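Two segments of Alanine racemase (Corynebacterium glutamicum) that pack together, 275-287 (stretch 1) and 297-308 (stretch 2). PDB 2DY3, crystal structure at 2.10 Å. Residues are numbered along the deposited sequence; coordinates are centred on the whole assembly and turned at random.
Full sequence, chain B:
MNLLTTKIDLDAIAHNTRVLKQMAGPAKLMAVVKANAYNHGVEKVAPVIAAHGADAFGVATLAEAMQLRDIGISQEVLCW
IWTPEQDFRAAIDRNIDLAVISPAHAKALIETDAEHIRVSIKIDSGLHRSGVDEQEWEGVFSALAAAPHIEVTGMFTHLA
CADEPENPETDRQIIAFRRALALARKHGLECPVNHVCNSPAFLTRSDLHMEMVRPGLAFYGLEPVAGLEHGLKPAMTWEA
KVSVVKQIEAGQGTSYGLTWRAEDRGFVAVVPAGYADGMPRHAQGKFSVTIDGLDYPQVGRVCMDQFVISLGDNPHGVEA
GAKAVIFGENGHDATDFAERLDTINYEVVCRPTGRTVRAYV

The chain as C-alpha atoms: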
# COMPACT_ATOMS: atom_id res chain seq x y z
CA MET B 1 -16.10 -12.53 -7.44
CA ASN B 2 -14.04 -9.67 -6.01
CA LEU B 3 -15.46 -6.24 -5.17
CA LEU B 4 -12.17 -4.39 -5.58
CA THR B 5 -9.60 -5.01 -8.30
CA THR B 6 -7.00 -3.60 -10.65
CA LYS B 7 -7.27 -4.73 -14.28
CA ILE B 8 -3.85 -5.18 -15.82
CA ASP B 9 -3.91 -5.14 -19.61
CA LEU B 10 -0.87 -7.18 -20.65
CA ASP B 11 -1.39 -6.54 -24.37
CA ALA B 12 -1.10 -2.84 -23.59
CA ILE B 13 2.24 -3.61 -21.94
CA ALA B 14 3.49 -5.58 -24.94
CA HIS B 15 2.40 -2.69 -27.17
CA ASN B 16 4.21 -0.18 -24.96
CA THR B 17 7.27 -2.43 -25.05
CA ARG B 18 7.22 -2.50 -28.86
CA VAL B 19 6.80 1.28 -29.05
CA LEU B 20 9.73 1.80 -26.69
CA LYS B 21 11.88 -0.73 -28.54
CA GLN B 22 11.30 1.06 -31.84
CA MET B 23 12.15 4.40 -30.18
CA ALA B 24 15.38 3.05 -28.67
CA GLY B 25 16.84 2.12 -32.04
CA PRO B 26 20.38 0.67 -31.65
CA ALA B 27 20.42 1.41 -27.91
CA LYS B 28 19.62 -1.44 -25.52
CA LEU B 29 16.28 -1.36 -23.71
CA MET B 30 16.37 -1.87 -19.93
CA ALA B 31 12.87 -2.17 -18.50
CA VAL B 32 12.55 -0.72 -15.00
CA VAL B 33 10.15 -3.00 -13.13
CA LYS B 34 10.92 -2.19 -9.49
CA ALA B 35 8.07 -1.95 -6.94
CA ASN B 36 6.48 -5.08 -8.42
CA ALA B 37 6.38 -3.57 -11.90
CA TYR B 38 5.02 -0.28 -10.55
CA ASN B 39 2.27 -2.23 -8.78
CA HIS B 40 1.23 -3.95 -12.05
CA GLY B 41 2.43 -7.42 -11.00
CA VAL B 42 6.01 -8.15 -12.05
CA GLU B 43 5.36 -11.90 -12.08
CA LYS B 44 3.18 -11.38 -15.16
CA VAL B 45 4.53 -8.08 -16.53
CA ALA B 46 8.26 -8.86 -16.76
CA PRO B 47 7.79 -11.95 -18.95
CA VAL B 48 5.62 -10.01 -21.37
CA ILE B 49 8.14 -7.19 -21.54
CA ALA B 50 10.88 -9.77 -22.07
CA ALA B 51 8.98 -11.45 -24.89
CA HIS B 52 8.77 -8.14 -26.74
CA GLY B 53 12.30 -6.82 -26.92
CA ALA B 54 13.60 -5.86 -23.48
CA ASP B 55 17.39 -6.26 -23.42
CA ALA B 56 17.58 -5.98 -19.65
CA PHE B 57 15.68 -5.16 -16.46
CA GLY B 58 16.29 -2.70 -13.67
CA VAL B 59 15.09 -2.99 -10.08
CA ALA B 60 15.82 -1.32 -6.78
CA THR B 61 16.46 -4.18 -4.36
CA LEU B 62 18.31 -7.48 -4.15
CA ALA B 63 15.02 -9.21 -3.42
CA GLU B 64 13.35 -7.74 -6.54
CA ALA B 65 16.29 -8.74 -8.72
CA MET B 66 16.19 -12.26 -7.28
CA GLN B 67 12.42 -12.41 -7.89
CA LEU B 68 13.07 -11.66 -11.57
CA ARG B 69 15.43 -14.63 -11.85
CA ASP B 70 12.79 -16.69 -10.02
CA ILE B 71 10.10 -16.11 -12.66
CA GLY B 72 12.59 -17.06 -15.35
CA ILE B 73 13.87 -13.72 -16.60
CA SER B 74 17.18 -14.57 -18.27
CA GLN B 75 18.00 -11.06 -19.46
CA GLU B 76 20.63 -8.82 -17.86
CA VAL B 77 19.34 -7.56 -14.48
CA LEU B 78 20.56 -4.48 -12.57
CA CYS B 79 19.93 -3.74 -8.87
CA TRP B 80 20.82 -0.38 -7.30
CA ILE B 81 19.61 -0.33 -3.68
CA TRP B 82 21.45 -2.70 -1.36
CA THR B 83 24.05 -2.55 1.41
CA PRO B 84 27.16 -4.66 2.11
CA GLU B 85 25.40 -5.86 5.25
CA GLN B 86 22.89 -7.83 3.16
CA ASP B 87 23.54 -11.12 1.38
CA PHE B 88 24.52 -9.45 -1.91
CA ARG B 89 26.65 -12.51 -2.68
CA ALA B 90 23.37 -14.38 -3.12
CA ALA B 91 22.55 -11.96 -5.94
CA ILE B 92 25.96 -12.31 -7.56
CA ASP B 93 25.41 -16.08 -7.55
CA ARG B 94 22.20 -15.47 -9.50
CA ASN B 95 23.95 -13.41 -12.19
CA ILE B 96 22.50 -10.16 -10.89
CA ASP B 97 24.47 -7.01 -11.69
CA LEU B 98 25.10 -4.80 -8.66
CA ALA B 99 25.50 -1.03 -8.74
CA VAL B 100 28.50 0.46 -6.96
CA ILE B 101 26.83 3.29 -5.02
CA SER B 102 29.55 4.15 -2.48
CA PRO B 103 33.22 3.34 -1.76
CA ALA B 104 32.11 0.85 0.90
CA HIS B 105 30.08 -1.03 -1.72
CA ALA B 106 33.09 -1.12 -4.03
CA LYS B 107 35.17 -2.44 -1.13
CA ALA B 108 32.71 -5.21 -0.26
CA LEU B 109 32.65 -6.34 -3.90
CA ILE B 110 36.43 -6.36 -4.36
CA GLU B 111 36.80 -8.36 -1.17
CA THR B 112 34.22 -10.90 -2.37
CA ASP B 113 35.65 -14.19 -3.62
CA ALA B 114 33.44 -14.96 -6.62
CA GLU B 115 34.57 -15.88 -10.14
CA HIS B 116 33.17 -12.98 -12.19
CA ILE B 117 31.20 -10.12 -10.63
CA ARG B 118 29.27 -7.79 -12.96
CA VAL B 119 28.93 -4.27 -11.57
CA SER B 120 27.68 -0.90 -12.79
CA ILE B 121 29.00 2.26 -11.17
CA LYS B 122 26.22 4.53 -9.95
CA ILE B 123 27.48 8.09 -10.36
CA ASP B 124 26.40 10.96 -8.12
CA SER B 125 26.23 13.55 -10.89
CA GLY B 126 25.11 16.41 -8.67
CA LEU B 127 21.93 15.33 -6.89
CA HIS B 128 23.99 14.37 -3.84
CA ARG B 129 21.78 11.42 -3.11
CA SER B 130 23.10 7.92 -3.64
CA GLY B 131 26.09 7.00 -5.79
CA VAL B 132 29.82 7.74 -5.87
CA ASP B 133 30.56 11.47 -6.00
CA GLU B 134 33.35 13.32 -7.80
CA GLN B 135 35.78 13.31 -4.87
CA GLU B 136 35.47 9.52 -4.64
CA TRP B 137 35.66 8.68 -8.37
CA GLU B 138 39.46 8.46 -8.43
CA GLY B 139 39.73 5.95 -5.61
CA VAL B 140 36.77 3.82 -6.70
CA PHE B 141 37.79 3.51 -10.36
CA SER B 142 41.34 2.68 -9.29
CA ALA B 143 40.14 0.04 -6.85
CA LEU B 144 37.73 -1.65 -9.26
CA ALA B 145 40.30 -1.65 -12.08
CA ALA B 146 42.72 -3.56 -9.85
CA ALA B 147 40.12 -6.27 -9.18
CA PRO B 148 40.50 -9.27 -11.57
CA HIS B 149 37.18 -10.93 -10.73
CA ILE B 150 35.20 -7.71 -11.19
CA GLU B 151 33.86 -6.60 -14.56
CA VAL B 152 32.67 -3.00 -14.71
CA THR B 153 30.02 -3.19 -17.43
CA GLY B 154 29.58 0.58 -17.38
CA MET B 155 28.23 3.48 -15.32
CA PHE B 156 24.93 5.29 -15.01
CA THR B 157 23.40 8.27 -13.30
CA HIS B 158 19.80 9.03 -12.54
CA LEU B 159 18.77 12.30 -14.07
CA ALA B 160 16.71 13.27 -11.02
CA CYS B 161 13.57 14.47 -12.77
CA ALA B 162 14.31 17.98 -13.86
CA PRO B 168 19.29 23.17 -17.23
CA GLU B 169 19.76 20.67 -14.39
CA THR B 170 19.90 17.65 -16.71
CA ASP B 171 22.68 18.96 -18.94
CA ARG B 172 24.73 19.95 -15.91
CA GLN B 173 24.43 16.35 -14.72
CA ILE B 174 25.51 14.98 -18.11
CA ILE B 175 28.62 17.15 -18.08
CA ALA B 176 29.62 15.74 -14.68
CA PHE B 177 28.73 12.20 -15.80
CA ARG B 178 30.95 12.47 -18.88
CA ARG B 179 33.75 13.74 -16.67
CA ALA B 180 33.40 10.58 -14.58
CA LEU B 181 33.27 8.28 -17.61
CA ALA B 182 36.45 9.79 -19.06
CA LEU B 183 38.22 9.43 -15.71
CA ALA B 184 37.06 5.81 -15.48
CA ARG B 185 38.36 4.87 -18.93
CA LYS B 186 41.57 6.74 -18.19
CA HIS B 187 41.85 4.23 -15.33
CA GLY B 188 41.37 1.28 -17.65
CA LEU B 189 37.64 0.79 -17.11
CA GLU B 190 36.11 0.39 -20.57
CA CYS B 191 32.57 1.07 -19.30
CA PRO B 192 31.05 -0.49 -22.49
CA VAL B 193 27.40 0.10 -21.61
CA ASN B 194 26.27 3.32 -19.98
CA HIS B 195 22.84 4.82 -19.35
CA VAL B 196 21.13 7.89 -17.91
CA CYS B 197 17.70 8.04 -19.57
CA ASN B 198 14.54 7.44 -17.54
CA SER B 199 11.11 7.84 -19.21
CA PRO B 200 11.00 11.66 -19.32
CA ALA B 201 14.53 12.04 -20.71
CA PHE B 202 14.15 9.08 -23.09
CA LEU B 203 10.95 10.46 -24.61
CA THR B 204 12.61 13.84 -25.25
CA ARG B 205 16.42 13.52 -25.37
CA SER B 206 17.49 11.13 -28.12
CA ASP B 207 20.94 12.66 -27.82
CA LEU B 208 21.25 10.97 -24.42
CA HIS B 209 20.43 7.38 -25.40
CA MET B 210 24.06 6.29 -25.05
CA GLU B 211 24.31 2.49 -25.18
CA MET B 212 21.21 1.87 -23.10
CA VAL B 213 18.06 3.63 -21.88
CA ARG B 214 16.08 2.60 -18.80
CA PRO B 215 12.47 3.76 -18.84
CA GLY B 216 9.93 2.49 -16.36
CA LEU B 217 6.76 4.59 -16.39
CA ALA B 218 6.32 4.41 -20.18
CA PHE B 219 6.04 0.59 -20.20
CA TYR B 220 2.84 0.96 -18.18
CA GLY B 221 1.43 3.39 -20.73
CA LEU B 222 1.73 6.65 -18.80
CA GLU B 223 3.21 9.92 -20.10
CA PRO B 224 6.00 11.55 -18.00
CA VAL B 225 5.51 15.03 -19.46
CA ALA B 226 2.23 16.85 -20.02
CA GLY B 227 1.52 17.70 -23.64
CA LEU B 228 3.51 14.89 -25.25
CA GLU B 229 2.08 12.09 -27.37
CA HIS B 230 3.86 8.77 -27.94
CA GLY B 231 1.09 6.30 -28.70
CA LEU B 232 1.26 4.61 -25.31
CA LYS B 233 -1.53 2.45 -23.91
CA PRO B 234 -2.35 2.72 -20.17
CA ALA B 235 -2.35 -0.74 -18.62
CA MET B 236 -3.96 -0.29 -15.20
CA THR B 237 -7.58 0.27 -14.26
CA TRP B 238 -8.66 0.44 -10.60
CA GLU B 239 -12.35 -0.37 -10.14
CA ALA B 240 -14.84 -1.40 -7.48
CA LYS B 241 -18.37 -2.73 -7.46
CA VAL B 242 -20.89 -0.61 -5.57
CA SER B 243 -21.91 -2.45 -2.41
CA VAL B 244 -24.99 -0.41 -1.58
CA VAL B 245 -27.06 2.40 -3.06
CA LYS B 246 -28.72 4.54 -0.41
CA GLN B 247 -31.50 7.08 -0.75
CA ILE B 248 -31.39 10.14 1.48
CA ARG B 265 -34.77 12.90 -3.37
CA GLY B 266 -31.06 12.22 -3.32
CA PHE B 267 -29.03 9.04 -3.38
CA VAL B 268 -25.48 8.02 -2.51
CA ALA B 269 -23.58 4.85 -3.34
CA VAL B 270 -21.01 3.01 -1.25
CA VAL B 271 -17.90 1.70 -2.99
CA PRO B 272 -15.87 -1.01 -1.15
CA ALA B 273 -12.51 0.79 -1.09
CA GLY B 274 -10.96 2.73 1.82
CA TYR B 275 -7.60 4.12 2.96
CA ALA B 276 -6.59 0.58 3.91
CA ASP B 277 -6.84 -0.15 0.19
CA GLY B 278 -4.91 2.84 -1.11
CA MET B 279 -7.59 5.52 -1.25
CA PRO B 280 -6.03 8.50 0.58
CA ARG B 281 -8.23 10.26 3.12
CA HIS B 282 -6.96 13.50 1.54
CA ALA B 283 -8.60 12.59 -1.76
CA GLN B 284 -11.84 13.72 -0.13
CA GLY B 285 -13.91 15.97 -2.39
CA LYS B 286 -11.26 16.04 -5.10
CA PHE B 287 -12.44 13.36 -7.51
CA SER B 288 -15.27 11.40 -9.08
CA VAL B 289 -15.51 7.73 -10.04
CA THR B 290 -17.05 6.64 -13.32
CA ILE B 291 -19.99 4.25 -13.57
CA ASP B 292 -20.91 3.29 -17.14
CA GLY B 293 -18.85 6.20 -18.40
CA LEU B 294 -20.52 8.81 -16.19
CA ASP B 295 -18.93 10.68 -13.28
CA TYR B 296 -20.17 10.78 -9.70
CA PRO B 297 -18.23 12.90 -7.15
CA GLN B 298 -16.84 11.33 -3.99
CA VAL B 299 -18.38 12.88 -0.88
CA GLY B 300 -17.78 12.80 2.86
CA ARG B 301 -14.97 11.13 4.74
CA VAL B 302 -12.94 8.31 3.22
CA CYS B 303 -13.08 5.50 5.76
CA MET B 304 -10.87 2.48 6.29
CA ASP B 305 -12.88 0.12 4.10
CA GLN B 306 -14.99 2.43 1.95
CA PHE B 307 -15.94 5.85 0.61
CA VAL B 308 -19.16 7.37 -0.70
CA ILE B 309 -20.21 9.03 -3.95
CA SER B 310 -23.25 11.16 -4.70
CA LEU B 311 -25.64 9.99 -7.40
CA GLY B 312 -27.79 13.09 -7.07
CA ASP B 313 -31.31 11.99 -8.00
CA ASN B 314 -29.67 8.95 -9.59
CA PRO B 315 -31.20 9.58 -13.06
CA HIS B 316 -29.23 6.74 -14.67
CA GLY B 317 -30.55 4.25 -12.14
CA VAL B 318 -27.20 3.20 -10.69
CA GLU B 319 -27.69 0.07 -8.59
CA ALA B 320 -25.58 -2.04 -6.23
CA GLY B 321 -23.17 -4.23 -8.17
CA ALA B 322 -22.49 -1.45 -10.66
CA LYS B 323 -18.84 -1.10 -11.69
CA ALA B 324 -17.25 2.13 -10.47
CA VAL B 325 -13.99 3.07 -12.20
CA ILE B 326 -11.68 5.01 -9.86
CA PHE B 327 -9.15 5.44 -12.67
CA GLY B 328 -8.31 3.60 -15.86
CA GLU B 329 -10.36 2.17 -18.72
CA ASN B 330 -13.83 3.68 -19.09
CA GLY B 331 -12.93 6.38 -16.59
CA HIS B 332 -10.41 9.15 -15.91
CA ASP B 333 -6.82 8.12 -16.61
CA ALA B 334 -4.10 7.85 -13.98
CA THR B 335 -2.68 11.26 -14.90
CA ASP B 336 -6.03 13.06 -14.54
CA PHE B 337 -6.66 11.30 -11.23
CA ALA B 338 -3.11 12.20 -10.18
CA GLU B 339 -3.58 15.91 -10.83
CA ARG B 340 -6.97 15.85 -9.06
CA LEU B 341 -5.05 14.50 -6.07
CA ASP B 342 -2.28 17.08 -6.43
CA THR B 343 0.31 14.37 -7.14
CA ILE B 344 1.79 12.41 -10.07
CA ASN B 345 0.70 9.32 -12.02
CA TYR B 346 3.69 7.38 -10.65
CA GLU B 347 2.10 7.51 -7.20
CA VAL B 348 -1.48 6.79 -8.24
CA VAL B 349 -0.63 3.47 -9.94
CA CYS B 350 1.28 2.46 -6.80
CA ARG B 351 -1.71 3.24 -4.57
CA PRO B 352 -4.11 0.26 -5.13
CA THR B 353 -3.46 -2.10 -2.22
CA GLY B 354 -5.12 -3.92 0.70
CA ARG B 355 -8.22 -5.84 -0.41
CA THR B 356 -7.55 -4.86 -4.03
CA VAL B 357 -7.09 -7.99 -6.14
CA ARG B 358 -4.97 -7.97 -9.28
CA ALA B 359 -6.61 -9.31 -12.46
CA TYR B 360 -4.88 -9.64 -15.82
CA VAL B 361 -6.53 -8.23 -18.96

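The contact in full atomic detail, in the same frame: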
# COMPACT_ATOMS: atom_id res chain seq x y z
N TYR B 275 -9.03 3.82 2.88
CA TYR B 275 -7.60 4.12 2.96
C TYR B 275 -6.73 2.90 3.21
O TYR B 275 -5.52 2.93 2.98
CB TYR B 275 -7.29 5.21 4.00
CG TYR B 275 -7.84 5.01 5.39
CD1 TYR B 275 -9.06 5.57 5.77
CD2 TYR B 275 -7.12 4.29 6.34
CE1 TYR B 275 -9.55 5.41 7.05
CE2 TYR B 275 -7.61 4.12 7.62
CZ TYR B 275 -8.82 4.68 7.97
OH TYR B 275 -9.28 4.54 9.26
N ALA B 276 -7.34 1.81 3.68
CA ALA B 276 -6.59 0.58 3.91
C ALA B 276 -6.32 -0.07 2.55
O ALA B 276 -5.49 -0.98 2.44
CB ALA B 276 -7.39 -0.37 4.79
N ASP B 277 -7.01 0.41 1.53
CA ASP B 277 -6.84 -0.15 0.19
C ASP B 277 -6.07 0.77 -0.76
O ASP B 277 -5.87 0.43 -1.92
CB ASP B 277 -8.22 -0.50 -0.39
CG ASP B 277 -9.03 -1.40 0.53
OD1 ASP B 277 -8.66 -2.59 0.68
OD2 ASP B 277 -10.04 -0.92 1.11
N GLY B 278 -5.66 1.93 -0.27
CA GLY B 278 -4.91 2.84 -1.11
C GLY B 278 -5.59 4.16 -1.39
O GLY B 278 -4.97 5.08 -1.94
N MET B 279 -6.86 4.28 -1.03
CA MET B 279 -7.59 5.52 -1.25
C MET B 279 -7.26 6.48 -0.12
O MET B 279 -7.74 6.33 1.00
CB MET B 279 -9.10 5.27 -1.26
CG MET B 279 -9.92 6.54 -1.47
SD MET B 279 -9.83 7.21 -3.17
CE MET B 279 -8.45 8.20 -3.09
N PRO B 280 -6.43 7.49 -0.41
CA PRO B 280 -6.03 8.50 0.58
C PRO B 280 -7.23 9.22 1.18
O PRO B 280 -8.22 9.48 0.48
CB PRO B 280 -5.15 9.45 -0.24
CG PRO B 280 -4.57 8.56 -1.29
CD PRO B 280 -5.75 7.72 -1.70
N ARG B 281 -7.15 9.53 2.46
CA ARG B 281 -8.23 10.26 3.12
C ARG B 281 -8.26 11.68 2.54
O ARG B 281 -9.32 12.31 2.48
CB ARG B 281 -7.99 10.30 4.63
CG ARG B 281 -8.10 8.94 5.30
CD ARG B 281 -7.73 8.97 6.78
NE ARG B 281 -8.59 9.85 7.58
CZ ARG B 281 -8.24 11.07 7.98
NH1 ARG B 281 -7.05 11.56 7.67
NH2 ARG B 281 -9.08 11.80 8.69
N HIS B 282 -7.10 12.16 2.11
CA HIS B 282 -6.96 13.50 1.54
C HIS B 282 -7.62 13.66 0.18
O HIS B 282 -7.83 14.78 -0.30
CB HIS B 282 -5.47 13.86 1.40
CG HIS B 282 -4.79 14.10 2.71
ND1 HIS B 282 -3.42 14.22 2.83
CD2 HIS B 282 -5.29 14.25 3.96
CE1 HIS B 282 -3.11 14.44 4.10
NE2 HIS B 282 -4.22 14.46 4.80
N ALA B 283 -7.95 12.54 -0.46
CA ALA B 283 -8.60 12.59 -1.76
C ALA B 283 -10.04 13.08 -1.63
O ALA B 283 -10.72 13.30 -2.63
CB ALA B 283 -8.58 11.22 -2.41
N GLN B 284 -10.48 13.26 -0.39
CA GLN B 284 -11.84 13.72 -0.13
C GLN B 284 -12.25 14.96 -0.92
O GLN B 284 -11.56 15.98 -0.90
CB GLN B 284 -12.04 13.98 1.37
CG GLN B 284 -13.39 14.58 1.72
CD GLN B 284 -13.66 14.58 3.21
OE1 GLN B 284 -14.70 15.07 3.65
NE2 GLN B 284 -12.74 14.03 3.98
N GLY B 285 -13.38 14.87 -1.61
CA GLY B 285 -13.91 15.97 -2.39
C GLY B 285 -13.09 16.44 -3.57
O GLY B 285 -13.34 17.52 -4.12
N LYS B 286 -12.11 15.64 -3.99
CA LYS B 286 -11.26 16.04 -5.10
C LYS B 286 -11.48 15.25 -6.39
O LYS B 286 -10.96 15.61 -7.44
CB LYS B 286 -9.79 15.91 -4.71
CG LYS B 286 -9.39 16.72 -3.50
CD LYS B 286 -7.89 16.60 -3.27
CE LYS B 286 -7.44 17.35 -2.03
NZ LYS B 286 -5.99 17.13 -1.78
N PHE B 287 -12.26 14.17 -6.32
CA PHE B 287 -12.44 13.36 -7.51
C PHE B 287 -13.81 12.72 -7.62
O PHE B 287 -14.62 12.77 -6.69
CB PHE B 287 -11.40 12.25 -7.53
CG PHE B 287 -11.69 11.14 -6.57
CD1 PHE B 287 -12.23 9.94 -7.02
CD2 PHE B 287 -11.45 11.29 -5.21
CE1 PHE B 287 -12.53 8.92 -6.13
CE2 PHE B 287 -11.75 10.27 -4.32
CZ PHE B 287 -12.29 9.09 -4.78
N PRO B 297 -19.17 12.37 -8.14
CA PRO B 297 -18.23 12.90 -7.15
C PRO B 297 -18.22 12.17 -5.81
O PRO B 297 -19.26 11.80 -5.28
CB PRO B 297 -18.67 14.35 -7.01
CG PRO B 297 -20.16 14.23 -7.14
CD PRO B 297 -20.30 13.30 -8.34
N GLN B 298 -17.01 11.97 -5.29
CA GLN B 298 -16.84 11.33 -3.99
C GLN B 298 -17.27 12.38 -2.98
O GLN B 298 -17.04 13.57 -3.20
CB GLN B 298 -15.37 10.94 -3.80
CG GLN B 298 -14.97 10.45 -2.40
CD GLN B 298 -14.87 11.58 -1.40
OE1 GLN B 298 -14.58 12.72 -1.77
NE2 GLN B 298 -15.10 11.28 -0.13
N VAL B 299 -17.92 11.96 -1.91
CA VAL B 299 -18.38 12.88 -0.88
C VAL B 299 -18.13 12.32 0.52
O VAL B 299 -18.07 11.11 0.71
CB VAL B 299 -19.90 13.15 -1.00
CG1 VAL B 299 -20.20 13.90 -2.28
CG2 VAL B 299 -20.65 11.84 -0.97
N GLY B 300 -17.99 13.22 1.48
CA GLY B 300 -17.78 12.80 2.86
C GLY B 300 -16.39 12.30 3.16
O GLY B 300 -15.46 12.48 2.37
N ARG B 301 -16.25 11.64 4.30
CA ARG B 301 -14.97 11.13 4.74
C ARG B 301 -14.63 9.77 4.13
O ARG B 301 -15.50 8.90 3.99
CB ARG B 301 -14.94 11.01 6.26
CG ARG B 301 -15.64 12.14 6.98
CD ARG B 301 -15.23 12.25 8.44
NE ARG B 301 -13.86 12.74 8.57
CZ ARG B 301 -13.29 13.06 9.73
NH1 ARG B 301 -13.97 12.95 10.86
NH2 ARG B 301 -12.04 13.51 9.76
N VAL B 302 -13.37 9.59 3.75
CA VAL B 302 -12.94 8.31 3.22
C VAL B 302 -12.66 7.49 4.47
O VAL B 302 -11.89 7.91 5.33
CB VAL B 302 -11.64 8.43 2.40
CG1 VAL B 302 -11.07 7.03 2.12
CG2 VAL B 302 -11.92 9.15 1.08
N CYS B 303 -13.30 6.34 4.59
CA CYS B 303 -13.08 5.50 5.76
C CYS B 303 -12.08 4.40 5.46
O CYS B 303 -11.51 4.34 4.37
CB CYS B 303 -14.41 4.92 6.25
SG CYS B 303 -15.48 6.21 6.95
N MET B 304 -11.84 3.55 6.45
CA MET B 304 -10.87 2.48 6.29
C MET B 304 -11.21 1.48 5.19
O MET B 304 -10.34 1.07 4.43
CB MET B 304 -10.68 1.74 7.62
CG MET B 304 -9.39 0.93 7.67
SD MET B 304 -8.93 0.28 9.31
CE MET B 304 -8.37 -1.32 8.85
N ASP B 305 -12.48 1.11 5.10
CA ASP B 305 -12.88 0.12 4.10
C ASP B 305 -13.73 0.64 2.95
O ASP B 305 -14.01 -0.11 2.01
CB ASP B 305 -13.64 -1.01 4.79
CG ASP B 305 -12.94 -1.51 6.03
OD1 ASP B 305 -11.80 -2.02 5.93
OD2 ASP B 305 -13.53 -1.40 7.12
N GLN B 306 -14.13 1.90 3.00
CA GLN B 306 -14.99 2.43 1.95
C GLN B 306 -15.10 3.95 1.89
O GLN B 306 -14.67 4.67 2.80
CB GLN B 306 -16.40 1.83 2.13
CG GLN B 306 -16.88 1.85 3.59
CD GLN B 306 -18.29 1.31 3.77
OE1 GLN B 306 -18.59 0.16 3.43
NE2 GLN B 306 -19.17 2.14 4.32
N PHE B 307 -15.68 4.43 0.79
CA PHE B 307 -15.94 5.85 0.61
C PHE B 307 -17.28 5.97 -0.10
O PHE B 307 -17.79 4.98 -0.64
CB PHE B 307 -14.83 6.56 -0.18
CG PHE B 307 -14.71 6.14 -1.61
CD1 PHE B 307 -13.80 5.15 -1.98
CD2 PHE B 307 -15.44 6.77 -2.61
CE1 PHE B 307 -13.63 4.81 -3.30
CE2 PHE B 307 -15.26 6.44 -3.94
CZ PHE B 307 -14.36 5.46 -4.28
N VAL B 308 -17.85 7.17 -0.10
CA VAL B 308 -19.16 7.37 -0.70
C VAL B 308 -19.15 8.36 -1.86
O VAL B 308 -18.32 9.27 -1.91
CB VAL B 308 -20.15 7.90 0.38
CG1 VAL B 308 -21.58 7.87 -0.15
CG2 VAL B 308 -20.02 7.08 1.65
O HOH W 1 -11.38 11.63 4.06
O HOH W 2 -11.09 9.08 7.87
O HOH W 3 -15.32 14.73 -4.87

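Segments with little regular secondary structure can still pack closely when each offers side chains that fit the relief of the other, and these two stretches of alanine racemase illustrate the principle. The central bump is Val302, which points toward stretch 1 and enters a hollow walled by Tyr275, Met279, Pro280 and Arg281. Its CG1 lies 3.8 Å from Met279 CG and 4.4 Å from Tyr275 CD1, while its CG2 lies 3.8 Å from Pro280 O, so both methyls find a wall.

At one end of the contact the Tyr275 ring lies against the backbone of Met304. Met304 CA sits over the ring face, 3.5 Å from the centroid, in a CH-pi contact, and Met304 CB comes within 3.5 Å of Tyr275 CZ. Two backbone hydrogen bonds hold this fit in register: Tyr275 N donates to Cys303 O (2.9 Å) and Ala276 N to Met304 O (3.2 Å).

At the other end, Phe287 packs in two directions. Gln298 CB covers one face of its ring, 4.0 Å from the centroid, and the ring edge points at the face of Phe307, with Phe287 CZ 4.1 Å from Phe307 CE2 and the planes at 66°. Met279 joins this cluster, its CG 4.2 Å from Phe307 CD1, and so links the aromatic pair to the valine pocket.

Polar groups tie the aromatic end together. Both bonds are nearly linear: Gln298 N donates to Phe287 O (2.9 Å) and Gly285 N to Gln298 OE1, the latter very short at 2.5 Å. A water bridges the two stretches, accepting from Arg281 NE and donating to Val302 O. Nearby, Arg281 NH2 and Arg301 NH2 are like charges 3.6 Å apart, which do not attract each other.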